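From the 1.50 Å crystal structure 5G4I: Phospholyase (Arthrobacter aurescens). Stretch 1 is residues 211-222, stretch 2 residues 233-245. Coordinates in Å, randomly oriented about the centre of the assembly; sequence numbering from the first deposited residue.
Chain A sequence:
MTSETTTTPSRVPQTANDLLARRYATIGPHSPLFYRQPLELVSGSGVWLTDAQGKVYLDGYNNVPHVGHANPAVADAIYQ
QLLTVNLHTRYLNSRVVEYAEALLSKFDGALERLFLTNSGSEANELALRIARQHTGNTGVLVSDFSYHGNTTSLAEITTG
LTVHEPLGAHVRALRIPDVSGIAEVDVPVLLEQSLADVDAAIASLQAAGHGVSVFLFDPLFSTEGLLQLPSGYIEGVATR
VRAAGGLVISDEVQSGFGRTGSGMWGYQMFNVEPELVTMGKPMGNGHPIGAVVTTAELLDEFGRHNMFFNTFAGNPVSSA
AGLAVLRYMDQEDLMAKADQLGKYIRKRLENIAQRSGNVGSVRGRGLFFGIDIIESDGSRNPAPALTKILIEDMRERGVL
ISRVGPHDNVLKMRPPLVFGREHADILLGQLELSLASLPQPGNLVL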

# COMPACT_ATOMS: atom_id res chain seq x y z
N GLY A 211 21.90 4.13 -18.08
CA GLY A 211 22.80 3.89 -17.01
C GLY A 211 22.29 2.77 -16.08
O GLY A 211 21.32 2.09 -16.44
N VAL A 212 22.94 2.58 -14.94
CA VAL A 212 22.48 1.52 -13.99
C VAL A 212 22.04 2.22 -12.70
O VAL A 212 22.83 2.86 -11.96
CB VAL A 212 23.62 0.52 -13.68
CG1 VAL A 212 23.09 -0.56 -12.69
CG2 VAL A 212 24.13 -0.13 -14.96
N SER A 213 20.73 2.06 -12.34
CA SER A 213 20.19 2.52 -11.06
C SER A 213 20.30 1.39 -9.96
O SER A 213 20.80 1.66 -8.87
CB SER A 213 18.72 2.99 -11.21
OG SER A 213 18.23 3.48 -9.95
N VAL A 214 19.85 0.21 -10.30
CA VAL A 214 19.76 -0.87 -9.28
C VAL A 214 19.98 -2.26 -9.88
O VAL A 214 19.64 -2.53 -11.07
CB VAL A 214 18.40 -0.92 -8.57
CG1 VAL A 214 18.06 0.36 -7.85
CG2 VAL A 214 17.30 -1.31 -9.41
N PHE A 215 20.40 -3.20 -9.01
CA PHE A 215 20.13 -4.66 -9.11
C PHE A 215 19.16 -5.00 -7.97
O PHE A 215 19.47 -4.67 -6.80
CB PHE A 215 21.48 -5.46 -8.96
CG PHE A 215 21.33 -6.94 -8.78
CD1 PHE A 215 20.73 -7.70 -9.73
CD2 PHE A 215 21.91 -7.59 -7.66
CE1 PHE A 215 20.66 -9.11 -9.63
CE2 PHE A 215 21.79 -8.95 -7.55
CZ PHE A 215 21.19 -9.73 -8.51
N LEU A 216 18.06 -5.62 -8.31
CA LEU A 216 16.98 -5.94 -7.36
C LEU A 216 16.79 -7.46 -7.41
O LEU A 216 16.67 -8.07 -8.51
CB LEU A 216 15.66 -5.27 -7.85
CG LEU A 216 14.36 -5.64 -7.16
CD1 LEU A 216 14.37 -5.36 -5.67
CD2 LEU A 216 13.19 -4.91 -7.85
N PHE A 217 16.77 -8.15 -6.25
CA PHE A 217 16.75 -9.65 -6.23
C PHE A 217 16.12 -10.15 -4.95
O PHE A 217 16.27 -9.56 -3.86
CB PHE A 217 18.17 -10.26 -6.42
CG PHE A 217 19.08 -10.14 -5.20
CD1 PHE A 217 19.62 -8.92 -4.80
CD2 PHE A 217 19.44 -11.27 -4.45
CE1 PHE A 217 20.48 -8.84 -3.70
CE2 PHE A 217 20.31 -11.20 -3.35
CZ PHE A 217 20.83 -9.98 -2.98
N ASP A 218 15.44 -11.32 -5.09
CA ASP A 218 15.06 -12.20 -3.96
C ASP A 218 16.19 -13.13 -3.64
O ASP A 218 16.54 -13.98 -4.51
CB ASP A 218 13.79 -12.99 -4.34
CG ASP A 218 13.48 -14.21 -3.48
OD1 ASP A 218 13.99 -14.31 -2.34
OD2 ASP A 218 12.68 -15.08 -4.00
N PRO A 219 16.81 -13.05 -2.46
CA PRO A 219 18.00 -13.97 -2.16
C PRO A 219 17.76 -15.47 -2.32
O PRO A 219 18.68 -16.22 -2.64
CB PRO A 219 18.29 -13.64 -0.67
CG PRO A 219 17.91 -12.21 -0.52
CD PRO A 219 16.63 -12.04 -1.37
N LEU A 220 16.54 -15.95 -2.11
CA LEU A 220 16.17 -17.37 -2.30
C LEU A 220 15.94 -17.73 -3.79
O LEU A 220 15.82 -18.95 -4.16
CB LEU A 220 14.92 -17.77 -1.48
CG LEU A 220 15.27 -18.07 0.01
CD1 LEU A 220 13.96 -18.18 0.83
CD2 LEU A 220 16.08 -19.37 0.17
N PHE A 221 15.78 -16.68 -4.67
CA PHE A 221 15.38 -16.92 -6.08
C PHE A 221 14.25 -17.95 -6.14
O PHE A 221 14.33 -18.93 -6.95
CB PHE A 221 16.63 -17.28 -6.92
CG PHE A 221 17.62 -16.10 -6.99
CD1 PHE A 221 17.41 -15.07 -7.92
CD2 PHE A 221 18.70 -16.02 -6.11
CE1 PHE A 221 18.30 -13.98 -7.94
CE2 PHE A 221 19.55 -14.94 -6.16
CZ PHE A 221 19.36 -13.92 -7.07
N SER A 222 13.20 -17.70 -5.36
CA SER A 222 12.08 -18.62 -5.26
C SER A 222 11.18 -18.70 -6.47
O SER A 222 10.93 -19.83 -6.99
CB SER A 222 11.29 -18.35 -3.99
OG SER A 222 10.75 -17.06 -3.97
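Stretch 2 233-245: YIEGVATRVRAAG

Stretch 2 is a helix from Tyr233 to Ala243 that packs against the strand Val214–Phe217 and runs nearly antiparallel to it, at 153° between N-to-C directions, with the axes 9.1 Å apart at closest approach. No direct hydrogen bond joins the two stretches; the contact is apolar, apart from one water, and buries 440 Å² summed over both sides. Before the strand, Val212 meets the C-terminal end of the helix: its CG2 lies 3.8 Å from Ala244 CB, its CG1 4.2 Å from Val241 CG1. Here a water accepts from Val212 N (3.0 Å) and donates to Ala244 O (2.7 Å), tying the two backbones together. Gly245, at positive phi, closes the helix in a Schellman motif, its N bonded to Arg242 O at 3.0 Å. Ser213 and Val214 point away. Phe215, chi1 t, turns back toward the helix and reaches along it: its CB is 3.9 Å from Val241 CG2, Val237 CG1 sits over the ring face in a CH-pi contact 3.6 Å from the centroid, and Ile234 CD1 lies at the ring edge, 4.0 Å from CE2. The same Ile234 CD1 covers a face of Phe217, 4.1 Å from CE2, and, at the end of the Asp218–Phe221 type I turn, meets the edge of Phe221, 4.0 Å from CZ. One methyl thus touches three aromatic rings.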

# COMPACT_ATOMS: atom_id res chain seq x y z
N TYR A 233 28.91 -15.01 -7.25
CA TYR A 233 28.03 -14.40 -8.23
C TYR A 233 27.41 -13.09 -7.70
O TYR A 233 27.59 -12.00 -8.30
CB TYR A 233 26.95 -15.33 -8.74
CG TYR A 233 25.98 -14.65 -9.77
CD1 TYR A 233 26.37 -14.44 -11.07
CD2 TYR A 233 24.76 -14.14 -9.38
CE1 TYR A 233 25.58 -13.82 -12.03
CE2 TYR A 233 23.91 -13.55 -10.30
CZ TYR A 233 24.33 -13.37 -11.63
OH TYR A 233 23.49 -12.78 -12.57
N ILE A 234 26.70 -13.18 -6.56
CA ILE A 234 26.10 -11.95 -6.00
C ILE A 234 27.11 -10.85 -5.71
O ILE A 234 26.94 -9.62 -5.98
CB ILE A 234 25.20 -12.26 -4.78
CG1 ILE A 234 24.04 -13.17 -5.20
CG2 ILE A 234 24.70 -11.02 -4.06
CD1 ILE A 234 22.97 -12.52 -6.15
N GLU A 235 28.26 -11.25 -5.11
CA GLU A 235 29.32 -10.31 -4.82
C GLU A 235 29.89 -9.65 -6.11
O GLU A 235 30.15 -8.44 -6.15
CB GLU A 235 30.46 -11.09 -4.09
CG GLU A 235 30.01 -11.84 -2.78
CD GLU A 235 29.21 -13.25 -2.74
OE1 GLU A 235 28.68 -13.90 -3.49
OE2 GLU A 235 29.14 -13.82 -1.73
N GLY A 236 30.02 -10.45 -7.14
CA GLY A 236 30.50 -9.94 -8.47
C GLY A 236 29.50 -8.95 -9.10
O GLY A 236 29.91 -7.94 -9.74
N VAL A 237 28.22 -9.26 -9.00
CA VAL A 237 27.17 -8.34 -9.48
C VAL A 237 27.24 -7.06 -8.74
O VAL A 237 27.23 -5.96 -9.34
CB VAL A 237 25.75 -8.99 -9.43
CG1 VAL A 237 24.71 -7.93 -9.80
CG2 VAL A 237 25.65 -10.20 -10.29
N ALA A 238 27.31 -7.06 -7.38
CA ALA A 238 27.43 -5.88 -6.60
C ALA A 238 28.65 -4.97 -6.96
O ALA A 238 28.47 -3.77 -7.10
CB ALA A 238 27.45 -6.24 -5.07
N THR A 239 29.81 -5.62 -7.14
CA THR A 239 30.99 -4.83 -7.51
C THR A 239 30.77 -4.10 -8.86
O THR A 239 31.03 -2.88 -8.97
CB THR A 239 32.17 -5.77 -7.59
OG1 THR A 239 32.41 -6.32 -6.25
CG2 THR A 239 33.39 -5.00 -8.05
N ARG A 240 30.20 -4.85 -9.82
CA ARG A 240 29.99 -4.27 -11.21
C ARG A 240 28.91 -3.15 -11.19
O ARG A 240 29.04 -2.10 -11.77
CB ARG A 240 29.63 -5.36 -12.17
CG ARG A 240 30.83 -6.30 -12.48
CD ARG A 240 30.36 -7.64 -13.09
NE ARG A 240 31.44 -8.50 -13.56
CZ ARG A 240 32.25 -9.17 -12.75
NH1 ARG A 240 32.10 -9.13 -11.43
NH2 ARG A 240 33.24 -9.93 -13.29
N VAL A 241 27.82 -3.37 -10.43
CA VAL A 241 26.79 -2.38 -10.33
C VAL A 241 27.31 -1.07 -9.66
O VAL A 241 26.98 0.01 -10.12
CB VAL A 241 25.59 -2.98 -9.52
CG1 VAL A 241 24.56 -1.89 -9.00
CG2 VAL A 241 24.87 -4.01 -10.34
N ARG A 242 28.09 -1.22 -8.57
CA ARG A 242 28.63 -0.03 -7.86
C ARG A 242 29.62 0.71 -8.76
O ARG A 242 29.62 1.96 -8.74
CB ARG A 242 29.15 -0.42 -6.50
CG ARG A 242 27.91 -0.78 -5.57
CD ARG A 242 28.34 -1.50 -4.38
NE ARG A 242 27.11 -1.78 -3.55
CZ ARG A 242 27.10 -2.71 -2.60
NH1 ARG A 242 28.13 -3.53 -2.39
NH2 ARG A 242 25.97 -2.87 -1.88
N ALA A 243 30.36 -0.04 -9.57
CA ALA A 243 31.36 0.67 -10.46
C ALA A 243 30.55 1.46 -11.52
O ALA A 243 31.09 2.43 -12.14
CB ALA A 243 32.27 -0.32 -11.08
N ALA A 244 29.33 1.04 -11.86
CA ALA A 244 28.42 1.72 -12.79
C ALA A 244 27.59 2.82 -12.11
O ALA A 244 26.73 3.40 -12.77
CB ALA A 244 27.51 0.76 -13.50
N GLY A 245 27.81 3.10 -10.81
CA GLY A 245 27.08 4.14 -10.13
C GLY A 245 25.69 3.75 -9.61
O GLY A 245 24.91 4.63 -9.29
O HOH W 1 25.78 3.44 -15.35